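Local coordinates for protein putative metal-dependent hydrolase (Bacillus subtilis, PDB 6KNS) that probably acts as a zinc-dependent hydrolase of the metallo-beta-lactamase fold, possibly with 3'-tRNA processing endoribonuclease activity, at residues A[175-188]-A[210-224]. Numbering follows the deposited sequence.
Sequences ADLLISECNFYADQ and AGELLLTHLPHFGVH. With ZN (zinc ion), chain G.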
ATOM      1  N   ALA A 175      -4.862  28.309  13.775  1.00 32.21           N
ATOM      2  CA  ALA A 175      -3.859  27.373  13.231  1.00 30.79           C
ATOM      3  C   ALA A 175      -3.009  28.095  12.187  1.00 30.64           C
ATOM      4  O   ALA A 175      -3.528  28.878  11.371  1.00 30.01           O
ATOM      5  CB  ALA A 175      -4.527  26.165  12.613  1.00 28.92           C
ATOM      6  N   ASP A 176      -1.708  27.825  12.191  1.00 29.85           N
ATOM      7  CA  ASP A 176      -0.840  28.355  11.118  1.00 29.36           C
ATOM      8  C   ASP A 176      -1.152  27.713   9.762  1.00 27.59           C
ATOM      9  O   ASP A 176      -1.129  28.393   8.740  1.00 27.49           O
ATOM     10  CB  ASP A 176       0.633  28.176  11.476  1.00 29.07           C
ATOM     11  CG  ASP A 176       0.977  28.869  12.781  1.00 32.05           C
ATOM     12  OD1 ASP A 176       0.958  30.120  12.800  1.00 33.68           O
ATOM     13  OD2 ASP A 176       1.208  28.179  13.796  1.00 31.67           O
ATOM     14  N   LEU A 177      -1.449  26.420   9.770  1.00 26.34           N
ATOM     15  CA  LEU A 177      -1.725  25.650   8.544  1.00 25.52           C
ATOM     16  C   LEU A 177      -2.927  24.787   8.842  1.00 24.99           C
ATOM     17  O   LEU A 177      -2.950  24.075   9.841  1.00 25.47           O
ATOM     18  CB  LEU A 177      -0.534  24.766   8.133  1.00 24.21           C
ATOM     19  CG  LEU A 177      -0.728  23.786   6.964  1.00 23.73           C
ATOM     20  CD1 LEU A 177      -0.965  24.518   5.684  1.00 24.28           C
ATOM     21  CD2 LEU A 177       0.461  22.856   6.799  1.00 21.39           C
ATOM     22  N   LEU A 178      -3.949  24.913   8.014  1.00 24.56           N
ATOM     23  CA  LEU A 178      -5.081  24.022   8.062  1.00 23.91           C
ATOM     24  C   LEU A 178      -4.961  23.098   6.867  1.00 22.82           C
ATOM     25  O   LEU A 178      -5.083  23.559   5.732  1.00 22.86           O
ATOM     26  CB  LEU A 178      -6.393  24.793   7.944  1.00 24.34           C
ATOM     27  CG  LEU A 178      -7.668  23.954   7.828  1.00 23.40           C
ATOM     28  CD1 LEU A 178      -7.836  23.037   9.043  1.00 24.01           C
ATOM     29  CD2 LEU A 178      -8.885  24.867   7.684  1.00 25.44           C
ATOM     30  N   ILE A 179      -4.767  21.817   7.149  1.00 21.99           N
ATOM     31  CA  ILE A 179      -4.850  20.777   6.153  1.00 21.11           C
ATOM     32  C   ILE A 179      -6.279  20.180   6.165  1.00 21.04           C
ATOM     33  O   ILE A 179      -6.662  19.486   7.092  1.00 20.25           O
ATOM     34  CB  ILE A 179      -3.817  19.694   6.388  1.00 20.54           C
ATOM     35  CG1 ILE A 179      -2.414  20.325   6.539  1.00 20.60           C
ATOM     36  CG2 ILE A 179      -3.894  18.694   5.220  1.00 19.67           C
ATOM     37  CD1 ILE A 179      -1.291  19.293   6.895  1.00 19.66           C
ATOM     38  N   SER A 180      -7.045  20.479   5.112  1.00 21.11           N
ATOM     39  CA  SER A 180      -8.420  20.091   5.003  1.00 21.34           C
ATOM     40  C   SER A 180      -8.601  19.157   3.853  1.00 20.66           C
ATOM     41  O   SER A 180      -8.115  19.397   2.757  1.00 20.63           O
ATOM     42  CB  SER A 180      -9.327  21.290   4.745  1.00 22.18           C
ATOM     43  OG  SER A 180     -10.677  20.864   4.714  1.00 21.22           O
ATOM     44  N   GLU A 181      -9.331  18.091   4.125  1.00 21.19           N
ATOM     45  CA  GLU A 181      -9.817  17.231   3.095  1.00 21.36           C
ATOM     46  C   GLU A 181     -10.658  18.108   2.149  1.00 21.95           C
ATOM     47  O   GLU A 181     -11.233  19.131   2.555  1.00 22.10           O
ATOM     48  CB  GLU A 181     -10.593  16.057   3.709  1.00 21.35           C
ATOM     49  CG  GLU A 181     -12.028  16.307   4.145  1.00 23.28           C
ATOM     50  CD  GLU A 181     -12.987  15.386   3.386  1.00 25.23           C
ATOM     51  OE1 GLU A 181     -13.409  15.746   2.251  1.00 25.46           O
ATOM     52  OE2 GLU A 181     -13.276  14.285   3.917  1.00 23.75           O
ATOM     53  N   CYS A 182     -10.670  17.731   0.883  1.00 21.51           N
ATOM     54  CA  CYS A 182     -11.429  18.442  -0.101  1.00 22.21           C
ATOM     55  C   CYS A 182     -11.754  17.507  -1.240  1.00 21.68           C
ATOM     56  O   CYS A 182     -11.302  17.700  -2.343  1.00 22.69           O
ATOM     57  CB  CYS A 182     -10.589  19.628  -0.568  1.00 23.10           C
ATOM     58  SG  CYS A 182     -11.433  20.788  -1.623  1.00 27.96           S
ATOM     59  N   ASN A 183     -12.545  16.489  -0.972  1.00 21.02           N
ATOM     60  CA  ASN A 183     -12.777  15.429  -1.937  1.00 20.93           C
ATOM     61  C   ASN A 183     -13.780  15.829  -3.032  1.00 21.77           C
ATOM     62  O   ASN A 183     -13.895  15.117  -4.007  1.00 20.84           O
ATOM     63  CB  ASN A 183     -13.273  14.165  -1.213  1.00 20.25           C
ATOM     64  CG  ASN A 183     -12.776  12.868  -1.877  1.00 22.78           C
ATOM     65  OD1 ASN A 183     -12.728  12.749  -3.109  1.00 26.16           O
ATOM     66  ND2 ASN A 183     -12.380  11.932  -1.079  1.00 20.05           N
ATOM     67  N   PHE A 184     -14.507  16.944  -2.848  1.00 21.99           N
ATOM     68  CA  PHE A 184     -15.555  17.393  -3.779  1.00 23.19           C
ATOM     69  C   PHE A 184     -15.408  18.844  -4.226  1.00 23.90           C
ATOM     70  O   PHE A 184     -14.833  19.647  -3.500  1.00 23.65           O
ATOM     71  CB  PHE A 184     -16.941  17.200  -3.139  1.00 24.58           C
ATOM     72  CG  PHE A 184     -17.363  15.762  -3.055  1.00 24.90           C
ATOM     73  CD1 PHE A 184     -18.161  15.212  -4.011  1.00 29.92           C
ATOM     74  CD2 PHE A 184     -16.941  14.963  -2.018  1.00 27.04           C
ATOM     75  CE1 PHE A 184     -18.546  13.852  -3.936  1.00 31.75           C
ATOM     76  CE2 PHE A 184     -17.299  13.617  -1.937  1.00 26.34           C
ATOM     77  CZ  PHE A 184     -18.107  13.067  -2.881  1.00 28.82           C
ATOM     78  N   TYR A 185     -15.933  19.165  -5.423  1.00 24.42           N
ATOM     79  CA  TYR A 185     -15.878  20.509  -6.009  1.00 24.92           C
ATOM     80  C   TYR A 185     -17.029  21.353  -5.468  1.00 26.28           C
ATOM     81  O   TYR A 185     -17.959  20.831  -4.858  1.00 26.32           O
ATOM     82  CB  TYR A 185     -15.915  20.437  -7.556  1.00 25.17           C
ATOM     83  CG  TYR A 185     -14.641  19.811  -8.127  1.00 23.62           C
ATOM     84  CD1 TYR A 185     -14.510  18.429  -8.289  1.00 22.84           C
ATOM     85  CD2 TYR A 185     -13.527  20.601  -8.414  1.00 24.55           C
ATOM     86  CE1 TYR A 185     -13.322  17.863  -8.790  1.00 21.42           C
ATOM     87  CE2 TYR A 185     -12.341  20.056  -8.905  1.00 24.45           C
ATOM     88  CZ  TYR A 185     -12.239  18.679  -9.069  1.00 23.06           C
ATOM     89  OH  TYR A 185     -11.085  18.152  -9.563  1.00 20.97           O
ATOM     90  N   ALA A 186     -16.968  22.656  -5.721  1.00 27.34           N
ATOM     91  CA  ALA A 186     -17.866  23.647  -5.115  1.00 28.01           C
ATOM     92  C   ALA A 186     -19.315  23.382  -5.426  1.00 29.61           C
ATOM     93  O   ALA A 186     -20.177  23.668  -4.608  1.00 29.39           O
ATOM     94  CB  ALA A 186     -17.486  25.087  -5.576  1.00 28.86           C
ATOM     95  N   ASP A 187     -19.592  22.829  -6.604  1.00 30.64           N
ATOM     96  CA  ASP A 187     -20.989  22.561  -6.997  1.00 32.60           C
ATOM     97  C   ASP A 187     -21.557  21.305  -6.382  1.00 32.26           C
ATOM     98  O   ASP A 187     -22.727  21.056  -6.562  1.00 34.17           O
ATOM     99  CB  ASP A 187     -21.146  22.457  -8.533  1.00 33.18           C
ATOM    100  CG  ASP A 187     -20.370  21.283  -9.135  1.00 35.42           C
ATOM    101  OD1 ASP A 187     -19.113  21.329  -9.102  1.00 36.30           O
ATOM    102  OD2 ASP A 187     -21.014  20.319  -9.652  1.00 39.33           O
ATOM    103  N   GLN A 188     -20.742  20.501  -5.702  1.00 31.16           N
ATOM    104  CA  GLN A 188     -21.142  19.173  -5.275  1.00 30.74           C
ATOM    105  C   GLN A 188     -21.312  19.134  -3.756  1.00 31.36           C
ATOM    106  O   GLN A 188     -20.628  19.875  -3.028  1.00 31.37           O
ATOM    107  CB  GLN A 188     -20.068  18.130  -5.624  1.00 29.84           C
ATOM    108  CG  GLN A 188     -19.749  17.883  -7.100  1.00 29.87           C
ATOM    109  CD  GLN A 188     -18.608  16.894  -7.227  1.00 29.35           C
ATOM    110  OE1 GLN A 188     -17.457  17.201  -6.869  1.00 25.26           O
ATOM    111  NE2 GLN A 188     -18.923  15.674  -7.679  1.00 29.86           N
ATOM    112  N   ALA A 210      -7.234  30.816   9.844  1.00 31.54           N
ATOM    113  CA  ALA A 210      -6.059  29.989   9.564  1.00 30.29           C
ATOM    114  C   ALA A 210      -5.014  30.798   8.795  1.00 30.24           C
ATOM    115  O   ALA A 210      -5.358  31.605   7.941  1.00 30.92           O
ATOM    116  CB  ALA A 210      -6.459  28.738   8.790  1.00 28.01           C
ATOM    117  N   GLY A 211      -3.744  30.584   9.111  1.00 30.26           N
ATOM    118  CA  GLY A 211      -2.660  31.236   8.409  1.00 30.85           C
ATOM    119  C   GLY A 211      -2.646  30.888   6.932  1.00 30.44           C
ATOM    120  O   GLY A 211      -2.359  31.726   6.088  1.00 30.49           O
ATOM    121  N   GLU A 212      -2.918  29.630   6.616  1.00 29.96           N
ATOM    122  CA  GLU A 212      -3.048  29.226   5.239  1.00 29.48           C
ATOM    123  C   GLU A 212      -3.774  27.896   5.150  1.00 27.75           C
ATOM    124  O   GLU A 212      -3.937  27.220   6.171  1.00 28.36           O
ATOM    125  CB  GLU A 212      -1.680  29.144   4.559  1.00 30.45           C
ATOM    126  CG  GLU A 212      -0.833  27.947   4.943  1.00 31.04           C
ATOM    127  CD  GLU A 212       0.538  27.982   4.301  1.00 30.22           C
ATOM    128  OE1 GLU A 212       1.378  28.699   4.861  1.00 32.40           O
ATOM    129  OE2 GLU A 212       0.778  27.277   3.287  1.00 28.48           O
ATOM    130  N   LEU A 213      -4.187  27.539   3.936  1.00 25.44           N
ATOM    131  CA  LEU A 213      -5.017  26.369   3.698  1.00 24.23           C
ATOM    132  C   LEU A 213      -4.366  25.445   2.664  1.00 22.61           C
ATOM    133  O   LEU A 213      -3.910  25.914   1.617  1.00 21.72           O
ATOM    134  CB  LEU A 213      -6.426  26.795   3.253  1.00 24.17           C
ATOM    135  CG  LEU A 213      -7.443  25.723   2.880  1.00 24.69           C
ATOM    136  CD1 LEU A 213      -7.654  24.763   4.067  1.00 23.94           C
ATOM    137  CD2 LEU A 213      -8.768  26.339   2.404  1.00 24.44           C
ATOM    138  N   LEU A 214      -4.334  24.151   2.984  1.00 21.56           N
ATOM    139  CA  LEU A 214      -3.845  23.096   2.088  1.00 21.30           C
ATOM    140  C   LEU A 214      -4.939  22.078   1.841  1.00 20.72           C
ATOM    141  O   LEU A 214      -5.416  21.444   2.764  1.00 20.26           O
ATOM    142  CB  LEU A 214      -2.629  22.369   2.682  1.00 21.22           C
ATOM    143  CG  LEU A 214      -1.971  21.296   1.801  1.00 20.39           C
ATOM    144  CD1 LEU A 214      -1.297  21.926   0.572  1.00 19.88           C
ATOM    145  CD2 LEU A 214      -0.956  20.482   2.580  1.00 19.67           C
ATOM    146  N   LEU A 215      -5.332  21.938   0.584  1.00 20.65           N
ATOM    147  CA  LEU A 215      -6.407  21.076   0.200  1.00 20.61           C
ATOM    148  C   LEU A 215      -5.861  19.704  -0.152  1.00 20.26           C
ATOM    149  O   LEU A 215      -4.929  19.585  -0.932  1.00 21.10           O
ATOM    150  CB  LEU A 215      -7.140  21.697  -0.999  1.00 20.92           C
ATOM    151  CG  LEU A 215      -7.687  23.121  -0.776  1.00 21.63           C
ATOM    152  CD1 LEU A 215      -8.319  23.674  -2.084  1.00 21.61           C
ATOM    153  CD2 LEU A 215      -8.703  23.179   0.379  1.00 20.63           C
ATOM    154  N   THR A 216      -6.467  18.658   0.388  1.00 20.63           N
ATOM    155  CA  THR A 216      -5.970  17.308   0.196  1.00 19.40           C
ATOM    156  C   THR A 216      -7.138  16.284   0.090  1.00 19.52           C
ATOM    157  O   THR A 216      -8.322  16.654  -0.047  1.00 19.52           O
ATOM    158  CB  THR A 216      -4.964  16.992   1.331  1.00 19.74           C
ATOM    159  OG1 THR A 216      -4.312  15.745   1.067  1.00 19.61           O
ATOM    160  CG2 THR A 216      -5.657  16.938   2.721  1.00 20.07           C
ATOM    161  N   HIS A 217      -6.800  15.003   0.103  1.00 19.25           N
ATOM    162  CA  HIS A 217      -7.780  13.922  -0.053  1.00 18.46           C
ATOM    163  C   HIS A 217      -8.524  14.112  -1.361  1.00 19.35           C
ATOM    164  O   HIS A 217      -9.746  14.085  -1.413  1.00 20.29           O
ATOM    165  CB  HIS A 217      -8.736  13.888   1.119  1.00 18.52           C
ATOM    166  CG  HIS A 217      -9.267  12.533   1.424  1.00 19.34           C
ATOM    167  ND1 HIS A 217     -10.379  12.012   0.798  1.00 17.42           N
ATOM    168  CD2 HIS A 217      -8.805  11.567   2.264  1.00 18.04           C
ATOM    169  CE1 HIS A 217     -10.610  10.799   1.274  1.00 19.71           C
ATOM    170  NE2 HIS A 217      -9.666  10.503   2.161  1.00 21.36           N
ATOM    171  N   LEU A 218      -7.736  14.259  -2.416  1.00 19.35           N
ATOM    172  CA  LEU A 218      -8.177  14.809  -3.690  1.00 19.12           C
ATOM    173  C   LEU A 218      -8.980  13.808  -4.514  1.00 19.65           C
ATOM    174  O   LEU A 218      -8.790  12.598  -4.382  1.00 18.28           O
ATOM    175  CB  LEU A 218      -6.958  15.253  -4.497  1.00 18.25           C
ATOM    176  CG  LEU A 218      -6.072  16.291  -3.839  1.00 18.37           C
ATOM    177  CD1 LEU A 218      -4.765  16.515  -4.711  1.00 18.47           C
ATOM    178  CD2 LEU A 218      -6.880  17.573  -3.595  1.00 18.44           C
ATOM    179  N   PRO A 219      -9.876  14.318  -5.378  1.00 20.13           N
ATOM    180  CA  PRO A 219     -10.697  13.455  -6.232  1.00 20.82           C
ATOM    181  C   PRO A 219      -9.948  12.986  -7.480  1.00 21.46           C
ATOM    182  O   PRO A 219      -8.895  13.495  -7.785  1.00 21.19           O
ATOM    183  CB  PRO A 219     -11.852  14.367  -6.640  1.00 21.90           C
ATOM    184  CG  PRO A 219     -11.272  15.756  -6.606  1.00 20.88           C
ATOM    185  CD  PRO A 219     -10.265  15.732  -5.471  1.00 20.47           C
ATOM    186  N   HIS A 220     -10.503  12.004  -8.179  1.00 22.51           N
ATOM    187  CA  HIS A 220      -9.898  11.433  -9.368  1.00 23.51           C
ATOM    188  C   HIS A 220     -10.612  11.915 -10.646  1.00 24.66           C
ATOM    189  O   HIS A 220     -10.666  11.190 -11.632  1.00 26.56           O
ATOM    190  CB  HIS A 220      -9.946   9.883  -9.263  1.00 23.16           C
ATOM    191  CG  HIS A 220      -9.191   9.362  -8.076  1.00 23.13           C
ATOM    192  ND1 HIS A 220      -7.887   8.927  -8.164  1.00 23.85           N
ATOM    193  CD2 HIS A 220      -9.523   9.285  -6.768  1.00 22.04           C
ATOM    194  CE1 HIS A 220      -7.457   8.577  -6.966  1.00 23.32           C
ATOM    195  NE2 HIS A 220      -8.434   8.768  -6.100  1.00 22.01           N
ATOM    196  N   PHE A 221     -11.174  13.116 -10.624  1.00 24.63           N
ATOM    197  CA  PHE A 221     -11.754  13.713 -11.839  1.00 25.89           C
ATOM    198  C   PHE A 221     -11.691  15.228 -11.678  1.00 24.93           C
ATOM    199  O   PHE A 221     -11.486  15.732 -10.576  1.00 24.47           O
ATOM    200  CB  PHE A 221     -13.215  13.270 -12.038  1.00 26.86           C
ATOM    201  CG  PHE A 221     -14.132  13.773 -10.983  1.00 29.87           C
ATOM    202  CD1 PHE A 221     -14.192  13.145  -9.746  1.00 33.67           C
ATOM    203  CD2 PHE A 221     -14.904  14.916 -11.194  1.00 33.99           C
ATOM    204  CE1 PHE A 221     -15.045  13.641  -8.713  1.00 35.63           C
ATOM    205  CE2 PHE A 221     -15.744  15.412 -10.193  1.00 35.08           C
ATOM    206  CZ  PHE A 221     -15.813  14.781  -8.948  1.00 35.90           C
ATOM    207  N   GLY A 222     -11.873  15.944 -12.761  1.00 25.43           N
ATOM    208  CA  GLY A 222     -11.916  17.414 -12.703  1.00 26.54           C
ATOM    209  C   GLY A 222     -10.554  18.085 -12.774  1.00 25.75           C
ATOM    210  O   GLY A 222      -9.519  17.427 -12.954  1.00 24.96           O
ATOM    211  N   VAL A 223     -10.577  19.410 -12.663  1.00 26.02           N
ATOM    212  CA  VAL A 223      -9.386  20.227 -12.698  1.00 25.57           C
ATOM    213  C   VAL A 223      -9.075  20.615 -11.274  1.00 24.91           C
ATOM    214  O   VAL A 223      -9.740  21.491 -10.710  1.00 24.76           O
ATOM    215  CB  VAL A 223      -9.624  21.465 -13.526  1.00 26.55           C
ATOM    216  CG1 VAL A 223      -8.318  22.323 -13.620  1.00 26.05           C
ATOM    217  CG2 VAL A 223     -10.147  21.030 -14.881  1.00 27.07           C
ATOM    218  N   HIS A 224      -8.069  19.966 -10.699  1.00 23.91           N
ATOM    219  CA  HIS A 224      -7.734  20.154  -9.289  1.00 24.23           C
ATOM    220  C   HIS A 224      -7.479  21.617  -8.930  1.00 24.27           C
ATOM    221  O   HIS A 224      -7.811  22.033  -7.837  1.00 24.38           O
ATOM    222  CB  HIS A 224      -6.484  19.340  -8.905  1.00 23.70           C
ATOM    223  CG  HIS A 224      -6.750  17.887  -8.661  1.00 25.50           C
ATOM    224  ND1 HIS A 224      -5.738  16.955  -8.545  1.00 25.65           N
ATOM    225  CD2 HIS A 224      -7.910  17.204  -8.514  1.00 26.02           C
ATOM    226  CE1 HIS A 224      -6.269  15.764  -8.326  1.00 25.74           C
ATOM    227  NE2 HIS A 224      -7.584  15.888  -8.298  1.00 25.37           N
TER
HETATM  228 ZN    ZN G 303     -10.114   8.931   3.492  1.00 29.88          ZN
HETATM  229  O   HOH W   1       1.203  29.602   7.561  1.00 33.13           O
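Tyr185 reaches the loop that follows strand 212-216 with one ring edge: its OH donates to Phe221 O (2.7 Å), in the carbonyl plane and on a lone pair, while CE1 lies over one face of the Phe221 ring, 3.7 Å from Phe221 CE2. Ring planes at 60° and centroids 5.4 Å apart define an offset edge-to-face pair. Gln188 meets the edge of Phe221, its amide perpendicular to that ring, and Gln188 OE1 accepts the N-H of Tyr185 (2.9 Å), closing the type I turn 185-188 together with the backbone bond from Gln188 N to Tyr185 O. Pro219 CG packs against Tyr185 CE1.

Upstream, strands 177-181 and 212-216 run parallel (23°) within a beta-alpha-beta unit; the bond from Leu178 N to Glu212 O is nearly straight (174°). Leu178 CD2 lies 3.8 Å from Leu213 CD1, on the face covered by helix 198-208. On the face of Ile179 and Leu214, Ile179 CG2 reaches along to Thr216 CG2 (3.5 Å).

Just beyond the strand, His217 NE2 binds one of two zinc ions (2.1 Å), with Asp69, His70 and Asp161, which bridges to the second. Parallel backbone bonds run up to this ligand, consistent with a fixed strand end; one hydroxyl bond and aromatic and proline packing join the loops beyond.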